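Local coordinates for protein putative (PDB 4O8S) that probably acts as a nucleotidyltransferase of the AbiEii toxin family of type IV toxin-antitoxin systems, at residues 25-30 against 46-51; 39-44 against 149-154; 84-89 against 99-104. All blocks are in the same frame, centred on the assembly; numbering follows the deposited sequence.

Contact 1 of 3, residues 25-30 against 46-51; sequences MVLKGE and LDFDCH
Residues 25-30 and 46-51 pair strand 26-27 antiparallel with strand 46-50 in the mixed sheet of the nucleotidyltransferase fold. Gly29, where the chain enters helix 29-36, and the acidic strand carrying Asp47 are consistent with the superfamily signature, whose Asp-X-Asp carboxylates bind metal in relatives; Asp47 would be the second of them. Val26 and Asp49 are a hydrogen-bonded pair: Val26 N reaches Asp49 O at 2.8 Å, and Asp49 N returns a bond to Val26 O. Lys28 N donates nearly straight to Asp47 O (168°). Beyond, a water accepts from Asp47 N and donates to Lys28 O.

Lys28 starts in the crowded position between N and carbonyl carbon (chi1 58°) and runs extended beyond CG. From Asp47 O, its CB stays 4.1 Å away and its CG 3.4 Å. CD passes both carboxylate oxygens of Asp49, while CE lies 3.3 Å from Asp47 OD2. The tip, NZ, makes a 2.8 Å salt bridge to Asp49 OD1, coming from above the carboxylate plane. Asp49 OD2 goes instead to Arg128, so two cations grip this buried acid and would probably keep it ionised, although Asp108 brings a second negative charge close to OD1.

On the sheet face carrying Leu27 and Phe48, the phenyl ring is clamped. Leu27 CD1 makes a CH-pi contact over one face, 4.1 Å from the Phe48 ring centroid, and the same methyl also touches Leu46 CD2. Selenomethionine Met25, bent at chi2 and chi3, brings CE over the opposite face, 3.6 Å from Phe48 CG, with SE oblique to the ring, against Cys50 CB.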
loop_
_atom_site.group_PDB
_atom_site.type_symbol
_atom_site.label_atom_id
_atom_site.label_comp_id
_atom_site.label_asym_id
_atom_site.label_seq_id
_atom_site.Cartn_x
_atom_site.Cartn_y
_atom_site.Cartn_z
HETATM N N MSE A 25 -14.770 -6.168 -2.887
HETATM C CA MSE A 25 -13.723 -5.142 -2.767
HETATM C C MSE A 25 -12.459 -5.678 -2.076
HETATM O O MSE A 25 -12.548 -6.287 -1.017
HETATM C CB MSE A 25 -14.253 -3.964 -1.951
HETATM C CG MSE A 25 -15.409 -3.255 -2.604
HETATM SE SE MSE A 25 -14.747 -1.817 -3.808
HETATM C CE MSE A 25 -14.535 -0.388 -2.527
ATOM N N VAL A 26 -11.291 -5.423 -2.664
ATOM C CA VAL A 26 -10.014 -5.843 -2.091
ATOM C C VAL A 26 -9.120 -4.622 -1.884
ATOM O O VAL A 26 -8.765 -3.934 -2.867
ATOM C CB VAL A 26 -9.273 -6.798 -3.043
ATOM C CG1 VAL A 26 -7.967 -7.333 -2.378
ATOM C CG2 VAL A 26 -10.204 -7.936 -3.492
ATOM N N LEU A 27 -8.768 -4.343 -0.627
ATOM C CA LEU A 27 -7.844 -3.247 -0.290
ATOM C C LEU A 27 -6.444 -3.596 -0.761
ATOM O O LEU A 27 -5.972 -4.720 -0.553
ATOM C CB LEU A 27 -7.822 -3.006 1.218
ATOM C CG LEU A 27 -7.095 -1.791 1.816
ATOM C CD1 LEU A 27 -7.855 -0.496 1.507
ATOM C CD2 LEU A 27 -6.916 -1.973 3.341
ATOM N N LYS A 28 -5.775 -2.640 -1.408
ATOM C CA LYS A 28 -4.428 -2.862 -1.882
ATOM C C LYS A 28 -3.536 -1.692 -1.492
ATOM O O LYS A 28 -3.919 -0.841 -0.689
ATOM C CB LYS A 28 -4.410 -3.043 -3.403
ATOM C CG LYS A 28 -4.995 -1.837 -4.145
ATOM C CD LYS A 28 -4.906 -2.016 -5.667
ATOM C CE LYS A 28 -5.550 -0.802 -6.371
ATOM N NZ LYS A 28 -5.477 -0.938 -7.850
ATOM N N GLY A 29 -2.336 -1.685 -2.052
ATOM C CA GLY A 29 -1.396 -0.600 -1.880
ATOM C C GLY A 29 -0.986 -0.286 -0.464
ATOM O O GLY A 29 -0.906 -1.177 0.415
ATOM N N GLU A 30 -0.748 0.999 -0.230
ATOM C CA GLU A 30 -0.089 1.442 0.987
ATOM C C GLU A 30 -0.905 1.211 2.231
ATOM O O GLU A 30 -0.381 0.787 3.267
ATOM C CB GLU A 30 0.300 2.915 0.839
ATOM C CG GLU A 30 1.387 3.032 -0.217
ATOM C CD GLU A 30 1.603 4.443 -0.721
ATOM O OE1 GLU A 30 1.128 5.406 -0.066
ATOM O OE2 GLU A 30 2.277 4.576 -1.768
ATOM N N LEU A 46 -7.445 5.285 0.683
ATOM C CA LEU A 46 -7.911 3.912 0.524
ATOM C C LEU A 46 -7.951 3.559 -0.960
ATOM O O LEU A 46 -8.530 4.310 -1.776
ATOM C CB LEU A 46 -9.290 3.711 1.156
ATOM C CG LEU A 46 -9.435 3.751 2.679
ATOM C CD1 LEU A 46 -10.898 3.625 3.041
ATOM C CD2 LEU A 46 -8.643 2.621 3.325
ATOM N N ASP A 47 -7.333 2.433 -1.320
ATOM C CA ASP A 47 -7.286 1.998 -2.711
ATOM C C ASP A 47 -7.745 0.539 -2.806
ATOM O O ASP A 47 -7.241 -0.332 -2.075
ATOM C CB ASP A 47 -5.857 2.147 -3.256
ATOM C CG ASP A 47 -5.813 2.319 -4.769
ATOM O OD1 ASP A 47 -6.882 2.540 -5.406
ATOM O OD2 ASP A 47 -4.700 2.268 -5.338
ATOM N N PHE A 48 -8.691 0.276 -3.706
ATOM C CA PHE A 48 -9.268 -1.063 -3.846
ATOM C C PHE A 48 -9.214 -1.572 -5.270
ATOM O O PHE A 48 -9.130 -0.778 -6.232
ATOM C CB PHE A 48 -10.740 -1.056 -3.443
ATOM C CG PHE A 48 -10.995 -0.674 -2.019
ATOM C CD1 PHE A 48 -11.182 0.656 -1.673
ATOM C CD2 PHE A 48 -11.112 -1.651 -1.031
ATOM C CE1 PHE A 48 -11.464 1.021 -0.333
ATOM C CE2 PHE A 48 -11.385 -1.304 0.292
ATOM C CZ PHE A 48 -11.557 0.037 0.644
ATOM N N ASP A 49 -9.258 -2.894 -5.408
ATOM C CA ASP A 49 -9.622 -3.536 -6.676
ATOM C C ASP A 49 -10.985 -4.153 -6.435
ATOM O O ASP A 49 -11.297 -4.535 -5.306
ATOM C CB ASP A 49 -8.668 -4.670 -7.050
ATOM C CG ASP A 49 -7.354 -4.179 -7.592
ATOM O OD1 ASP A 49 -7.314 -3.076 -8.202
ATOM O OD2 ASP A 49 -6.350 -4.904 -7.402
ATOM N N CYS A 50 -11.794 -4.244 -7.485
ATOM C CA CYS A 50 -13.081 -4.911 -7.405
ATOM C C CYS A 50 -13.477 -5.350 -8.807
ATOM O O CYS A 50 -13.265 -4.607 -9.764
ATOM C CB CYS A 50 -14.131 -3.951 -6.859
ATOM S SG CYS A 50 -15.582 -4.781 -6.147
ATOM N N HIS A 51 -14.057 -6.537 -8.946
ATOM C CA HIS A 51 -14.406 -7.027 -10.283
ATOM C C HIS A 51 -15.769 -6.523 -10.782
ATOM O O HIS A 51 -16.066 -6.620 -11.978
ATOM C CB HIS A 51 -14.356 -8.554 -10.348
ATOM C CG HIS A 51 -15.526 -9.217 -9.696
ATOM N ND1 HIS A 51 -15.555 -9.528 -8.353
ATOM C CD2 HIS A 51 -16.720 -9.618 -10.200
ATOM C CE1 HIS A 51 -16.711 -10.102 -8.061
ATOM N NE2 HIS A 51 -17.436 -10.164 -9.163
HETATM O O HOH W 1 -5.133 1.428 0.221
#

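Contact 2 of 3, residues 39-44 against 149-154; sequences LNRFSE and DLFDLH
The irregular loop 39-44 passes helix 147-159 at side-chain distance, its closest CA pair being Leu39 and Asp152 at 7.6 Å. What joins this loop, which leads into strand 46-50 of the nucleotidyltransferase sheet, to the helix is a buried side-on arginine-carboxylate salt bridge flanked by a phenyl ring. Arg41 leaves its backbone in the crowded position between N and carbonyl carbon (chi1 67°) and stays extended to NE. Its aliphatic part slides along Phe151, and CD sits over the ring face, 3.9 Å from the Phe151 ring centroid. The turn at chi4 (82°) then sets the guanidinium steeply against that ring but nearly flat with the carboxylate of Asp152.

Two matched bonds result. Arg41 NE donates to Asp152 OD1 and Arg41 NH2 to Asp152 OD2, each 2.8 Å long and each using a syn lone pair; the second is almost straight (171°). Asp152 OD2 also takes a salt bridge from Lys133, and Arg41 NH2 makes a second salt bridge, to Glu30 OE1, a network that would largely balance the buried charges.

Leu39 fills the corner between them: CD2 lies over a face of the guanidinium, and CD1 meets the edge of the Phe151 ring, 3.8 Å from Phe151 CE1.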
loop_
_atom_site.group_PDB
_atom_site.type_symbol
_atom_site.label_atom_id
_atom_site.label_comp_id
_atom_site.label_asym_id
_atom_site.label_seq_id
_atom_site.Cartn_x
_atom_site.Cartn_y
_atom_site.Cartn_z
ATOM N N LEU A 39 2.851 -2.051 8.547
ATOM C CA LEU A 39 3.711 -0.981 8.047
ATOM C C LEU A 39 3.948 0.066 9.145
ATOM O O LEU A 39 3.000 0.485 9.820
ATOM C CB LEU A 39 3.058 -0.308 6.826
ATOM C CG LEU A 39 3.832 0.835 6.158
ATOM C CD1 LEU A 39 5.093 0.331 5.495
ATOM C CD2 LEU A 39 2.930 1.534 5.116
ATOM N N ASN A 40 5.193 0.507 9.317
ATOM C CA ASN A 40 5.504 1.430 10.413
ATOM C C ASN A 40 5.609 2.902 9.987
ATOM O O ASN A 40 6.480 3.643 10.457
ATOM C CB ASN A 40 6.771 0.986 11.167
ATOM C CG ASN A 40 7.981 0.933 10.273
ATOM O OD1 ASN A 40 7.865 0.707 9.060
ATOM N ND2 ASN A 40 9.156 1.161 10.852
ATOM N N ARG A 41 4.726 3.314 9.080
ATOM C CA ARG A 41 4.501 4.734 8.812
ATOM C C ARG A 41 3.003 4.810 8.602
ATOM O O ARG A 41 2.366 3.789 8.313
ATOM C CB ARG A 41 5.247 5.186 7.553
ATOM C CG ARG A 41 4.726 4.562 6.249
ATOM C CD ARG A 41 5.340 5.249 5.025
ATOM N NE ARG A 41 4.844 4.703 3.760
ATOM C CZ ARG A 41 3.689 5.070 3.206
ATOM N NH1 ARG A 41 2.933 5.975 3.815
ATOM N NH2 ARG A 41 3.286 4.537 2.049
ATOM N N PHE A 42 2.429 5.989 8.776
ATOM C CA PHE A 42 1.003 6.179 8.558
ATOM C C PHE A 42 0.684 6.183 7.067
ATOM O O PHE A 42 1.574 6.413 6.230
ATOM C CB PHE A 42 0.557 7.505 9.185
ATOM C CG PHE A 42 -0.924 7.598 9.426
ATOM C CD1 PHE A 42 -1.597 6.586 10.106
ATOM C CD2 PHE A 42 -1.646 8.712 8.990
ATOM C CE1 PHE A 42 -2.976 6.673 10.337
ATOM C CE2 PHE A 42 -3.018 8.806 9.223
ATOM C CZ PHE A 42 -3.681 7.783 9.896
ATOM N N SER A 43 -0.582 5.923 6.740
ATOM C CA SER A 43 -1.080 5.921 5.357
ATOM C C SER A 43 -2.501 6.482 5.384
ATOM O O SER A 43 -3.276 6.126 6.267
ATOM C CB SER A 43 -1.118 4.490 4.823
ATOM O OG SER A 43 -1.231 4.449 3.403
ATOM N N GLU A 44 -2.867 7.322 4.415
ATOM C CA GLU A 44 -4.125 8.061 4.531
ATOM C C GLU A 44 -5.168 7.805 3.433
ATOM O O GLU A 44 -6.316 8.198 3.601
ATOM C CB GLU A 44 -3.867 9.583 4.588
ATOM C CG GLU A 44 -2.603 10.006 5.314
ATOM C CD GLU A 44 -2.220 11.460 5.012
ATOM O OE1 GLU A 44 -1.845 11.757 3.849
ATOM O OE2 GLU A 44 -2.297 12.301 5.937
ATOM N N ASP A 149 7.587 4.820 -1.878
ATOM C CA ASP A 149 7.843 3.572 -2.578
ATOM C C ASP A 149 9.112 2.913 -2.030
ATOM O O ASP A 149 9.185 1.685 -1.871
ATOM C CB ASP A 149 7.977 3.822 -4.079
ATOM C CG ASP A 149 6.670 4.290 -4.711
ATOM O OD1 ASP A 149 5.601 4.042 -4.106
ATOM O OD2 ASP A 149 6.716 4.908 -5.806
ATOM N N LEU A 150 10.113 3.736 -1.739
ATOM C CA LEU A 150 11.366 3.232 -1.191
ATOM C C LEU A 150 11.172 2.724 0.232
ATOM O O LEU A 150 11.611 1.618 0.569
ATOM C CB LEU A 150 12.433 4.328 -1.210
ATOM C CG LEU A 150 13.788 3.901 -0.645
ATOM C CD1 LEU A 150 14.324 2.670 -1.369
ATOM C CD2 LEU A 150 14.779 5.042 -0.748
ATOM N N PHE A 151 10.509 3.525 1.063
ATOM C CA PHE A 151 10.227 3.137 2.438
ATOM C C PHE A 151 9.508 1.791 2.465
ATOM O O PHE A 151 9.869 0.870 3.216
ATOM C CB PHE A 151 9.313 4.175 3.081
ATOM C CG PHE A 151 9.046 3.928 4.547
ATOM C CD1 PHE A 151 8.075 3.012 4.956
ATOM C CD2 PHE A 151 9.768 4.620 5.521
ATOM C CE1 PHE A 151 7.829 2.780 6.318
ATOM C CE2 PHE A 151 9.542 4.392 6.889
ATOM C CZ PHE A 151 8.566 3.473 7.287
ATOM N N ASP A 152 8.459 1.695 1.657
ATOM C CA ASP A 152 7.624 0.505 1.668
ATOM C C ASP A 152 8.347 -0.720 1.145
ATOM O O ASP A 152 8.221 -1.810 1.731
ATOM C CB ASP A 152 6.333 0.741 0.888
ATOM C CG ASP A 152 5.531 1.897 1.441
ATOM O OD1 ASP A 152 5.757 2.265 2.610
ATOM O OD2 ASP A 152 4.671 2.439 0.710
ATOM N N LEU A 153 9.103 -0.559 0.056
ATOM C CA LEU A 153 9.848 -1.689 -0.504
ATOM C C LEU A 153 10.926 -2.177 0.464
ATOM O O LEU A 153 11.182 -3.377 0.560
ATOM C CB LEU A 153 10.466 -1.343 -1.862
ATOM C CG LEU A 153 9.483 -1.438 -3.042
ATOM C CD1 LEU A 153 10.167 -1.003 -4.336
ATOM C CD2 LEU A 153 8.958 -2.862 -3.164
ATOM N N HIS A 154 11.545 -1.238 1.180
ATOM C CA HIS A 154 12.517 -1.567 2.214
ATOM C C HIS A 154 11.827 -2.337 3.343
ATOM O O HIS A 154 12.330 -3.361 3.794
ATOM C CB HIS A 154 13.166 -0.281 2.729
ATOM C CG HIS A 154 14.019 -0.472 3.940
ATOM N ND1 HIS A 154 13.508 -0.444 5.223
ATOM C CD2 HIS A 154 15.354 -0.680 4.069
ATOM C CE1 HIS A 154 14.491 -0.637 6.088
ATOM N NE2 HIS A 154 15.619 -0.783 5.413
#

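Contact 3 of 3, residues 84-89 against 99-104; sequences RYMVRY and TLKLEI
A beta hairpin brings strands 82-91 and 98-106 together in the mixed sheet of the nucleotidyltransferase fold, their directions 157° apart over residues 84-89 and 99-104. Two hydrogen-bonded pairs hold the backbones. Tyr85 N donates to Leu102 O at 2.8 Å and Leu102 N answers to Tyr85 O; Val87 and Leu100 repeat the exchange, with the bond from Leu100 N to Val87 O almost straight (177°).

Tyr85, Val87, Leu100 and Leu102 fill the buried face, where Leu100 also packs on helix 4-19. The Tyr85 ring turns its edge to Leu102 O, and CE1 of that ring touches Ile104 CD1 at 4.0 Å. Tyr89 lays its ring edge beside Leu100 N and sends its hydroxyl to His9.

The other face is polar and more open. Arg84 and Glu103 run side by side in the same direction, and the arginine, bent at chi3, places NE 3.1 Å from Glu103 OE2 and NH2 3.1 Å from Glu103 OE1. This salt bridge is not flat: the two planes stand 76° apart, and NH2 meets OE1 from above the carboxylate. Selenomethionine Met86, bent at chi2, lies along Lys101, its CE pressed tightly at 3.5 Å against Lys101 CD. Met86 CB also lies over one face of the Arg88 guanidinium, whose NH1 makes a weak bond to Thr99 OG1.

The backbone bonds are shorter and straighter than the side-chain ones, so the ladder and the apolar face probably set the register, while the partly exposed ion pair and the weak Arg88-Thr99 bond add less.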
loop_
_atom_site.group_PDB
_atom_site.type_symbol
_atom_site.label_atom_id
_atom_site.label_comp_id
_atom_site.label_asym_id
_atom_site.label_seq_id
_atom_site.Cartn_x
_atom_site.Cartn_y
_atom_site.Cartn_z
ATOM N N ARG A 84 -13.548 7.056 -8.049
ATOM C CA ARG A 84 -12.757 7.999 -7.279
ATOM C C ARG A 84 -13.661 8.908 -6.480
ATOM O O ARG A 84 -14.467 9.673 -7.043
ATOM C CB ARG A 84 -11.822 8.801 -8.185
ATOM C CG ARG A 84 -10.932 9.783 -7.444
ATOM C CD ARG A 84 -9.806 10.294 -8.352
ATOM N NE ARG A 84 -9.004 9.206 -8.913
ATOM C CZ ARG A 84 -8.817 8.996 -10.213
ATOM N NH1 ARG A 84 -9.377 9.810 -11.097
ATOM N NH2 ARG A 84 -8.065 7.976 -10.633
ATOM N N TYR A 85 -13.534 8.817 -5.156
ATOM C CA TYR A 85 -14.423 9.531 -4.265
ATOM C C TYR A 85 -13.638 10.332 -3.234
ATOM O O TYR A 85 -12.555 9.911 -2.802
ATOM C CB TYR A 85 -15.345 8.551 -3.537
ATOM C CG TYR A 85 -16.101 7.589 -4.420
ATOM C CD1 TYR A 85 -15.471 6.469 -4.961
ATOM C CD2 TYR A 85 -17.459 7.771 -4.683
ATOM C CE1 TYR A 85 -16.156 5.574 -5.763
ATOM C CE2 TYR A 85 -18.160 6.864 -5.489
ATOM C CZ TYR A 85 -17.494 5.777 -6.026
ATOM O OH TYR A 85 -18.157 4.865 -6.823
HETATM N N MSE A 86 -14.180 11.488 -2.856
HETATM C CA MSE A 86 -13.628 12.296 -1.774
HETATM C C MSE A 86 -14.623 12.270 -0.626
HETATM O O MSE A 86 -15.701 12.870 -0.701
HETATM C CB MSE A 86 -13.369 13.719 -2.253
HETATM C CG MSE A 86 -12.520 13.743 -3.522
HETATM SE SE MSE A 86 -10.748 12.994 -3.101
HETATM C CE MSE A 86 -10.174 12.225 -4.820
ATOM N N VAL A 87 -14.286 11.520 0.419
ATOM C CA VAL A 87 -15.144 11.437 1.590
ATOM C C VAL A 87 -14.787 12.548 2.551
ATOM O O VAL A 87 -13.689 12.566 3.102
ATOM C CB VAL A 87 -15.004 10.086 2.298
ATOM C CG1 VAL A 87 -15.809 10.084 3.579
ATOM C CG2 VAL A 87 -15.465 8.966 1.366
ATOM N N ARG A 88 -15.707 13.487 2.747
ATOM C CA ARG A 88 -15.426 14.638 3.600
ATOM C C ARG A 88 -16.146 14.506 4.935
ATOM O O ARG A 88 -17.339 14.180 4.996
ATOM C CB ARG A 88 -15.779 15.945 2.883
ATOM C CG ARG A 88 -15.266 15.968 1.448
ATOM C CD ARG A 88 -15.324 17.349 0.835
ATOM N NE ARG A 88 -15.116 17.305 -0.613
ATOM C CZ ARG A 88 -13.920 17.283 -1.203
ATOM N NH1 ARG A 88 -12.806 17.290 -0.472
ATOM N NH2 ARG A 88 -13.835 17.250 -2.530
ATOM N N TYR A 89 -15.398 14.728 6.010
ATOM C CA TYR A 89 -15.896 14.385 7.334
ATOM C C TYR A 89 -15.288 15.282 8.392
ATOM O O TYR A 89 -14.250 15.923 8.164
ATOM C CB TYR A 89 -15.572 12.922 7.670
ATOM C CG TYR A 89 -14.098 12.687 7.953
ATOM C CD1 TYR A 89 -13.208 12.393 6.923
ATOM C CD2 TYR A 89 -13.599 12.755 9.248
ATOM C CE1 TYR A 89 -11.866 12.185 7.177
ATOM C CE2 TYR A 89 -12.263 12.549 9.509
ATOM C CZ TYR A 89 -11.403 12.258 8.478
ATOM O OH TYR A 89 -10.069 12.062 8.744
ATOM N N THR A 99 -10.421 15.172 4.640
ATOM C CA THR A 99 -10.742 14.421 3.438
ATOM C C THR A 99 -10.127 13.017 3.477
ATOM O O THR A 99 -8.931 12.864 3.762
ATOM C CB THR A 99 -10.247 15.162 2.174
ATOM O OG1 THR A 99 -10.913 16.434 2.073
ATOM C CG2 THR A 99 -10.533 14.334 0.911
ATOM N N LEU A 100 -10.954 12.008 3.202
ATOM C CA LEU A 100 -10.477 10.657 2.925
ATOM C C LEU A 100 -10.657 10.360 1.442
ATOM O O LEU A 100 -11.785 10.361 0.932
ATOM C CB LEU A 100 -11.242 9.613 3.750
ATOM C CG LEU A 100 -10.962 8.150 3.377
ATOM C CD1 LEU A 100 -9.486 7.856 3.531
ATOM C CD2 LEU A 100 -11.768 7.203 4.252
ATOM N N LYS A 101 -9.552 10.117 0.744
ATOM C CA LYS A 101 -9.620 9.740 -0.662
ATOM C C LYS A 101 -9.840 8.238 -0.799
ATOM O O LYS A 101 -9.127 7.432 -0.182
ATOM C CB LYS A 101 -8.355 10.165 -1.425
ATOM C CG LYS A 101 -8.354 9.656 -2.883
ATOM C CD LYS A 101 -7.397 10.432 -3.799
ATOM C CE LYS A 101 -5.927 10.189 -3.481
ATOM N NZ LYS A 101 -5.039 10.837 -4.504
ATOM N N LEU A 102 -10.833 7.854 -1.597
ATOM C CA LEU A 102 -11.141 6.438 -1.801
ATOM C C LEU A 102 -11.167 6.174 -3.295
ATOM O O LEU A 102 -11.949 6.780 -4.031
ATOM C CB LEU A 102 -12.490 6.085 -1.167
ATOM C CG LEU A 102 -12.854 4.622 -0.916
ATOM C CD1 LEU A 102 -13.986 4.561 0.086
ATOM C CD2 LEU A 102 -13.272 3.917 -2.204
ATOM N N GLU A 103 -10.301 5.275 -3.744
ATOM C CA GLU A 103 -10.225 4.934 -5.156
ATOM C C GLU A 103 -10.461 3.458 -5.416
ATOM O O GLU A 103 -10.037 2.589 -4.634
ATOM C CB GLU A 103 -8.868 5.326 -5.719
ATOM C CG GLU A 103 -8.656 6.824 -5.853
ATOM C CD GLU A 103 -7.710 7.139 -6.999
ATOM O OE1 GLU A 103 -7.710 6.368 -8.002
ATOM O OE2 GLU A 103 -6.965 8.141 -6.890
ATOM N N ILE A 104 -11.119 3.167 -6.533
ATOM C CA ILE A 104 -11.355 1.791 -6.926
ATOM C C ILE A 104 -10.942 1.598 -8.377
ATOM O O ILE A 104 -11.226 2.453 -9.239
ATOM C CB ILE A 104 -12.843 1.415 -6.793
ATOM C CG1 ILE A 104 -13.434 2.004 -5.509
ATOM C CG2 ILE A 104 -13.033 -0.106 -6.857
ATOM C CD1 ILE A 104 -14.932 1.759 -5.359
#

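How the contacts relate
From the N terminus, contact 1 closes first, returning the chain to segment 25-30 after helix 29-36 and the following loop. That loop carries 39-44, whose partner in helix 147-159 comes over a hundred residues later, so contacts 1 and 2 cross along the chain. Glu30 ties them in space through its salt bridge to Arg41. Contact 3, a local hairpin, opens after contact 1 has closed and nests inside the long loop closed by contact 2. Contacts 1 and 3 share one sheet: strand 46-50 runs parallel to 98-106, with probable hydrogen bonds from Glu103 N to Leu46 O and from Phe48 N to Glu103 O. Contact 2 ties the loop between helix 29-36 and strand 46-50 to helix 147-159.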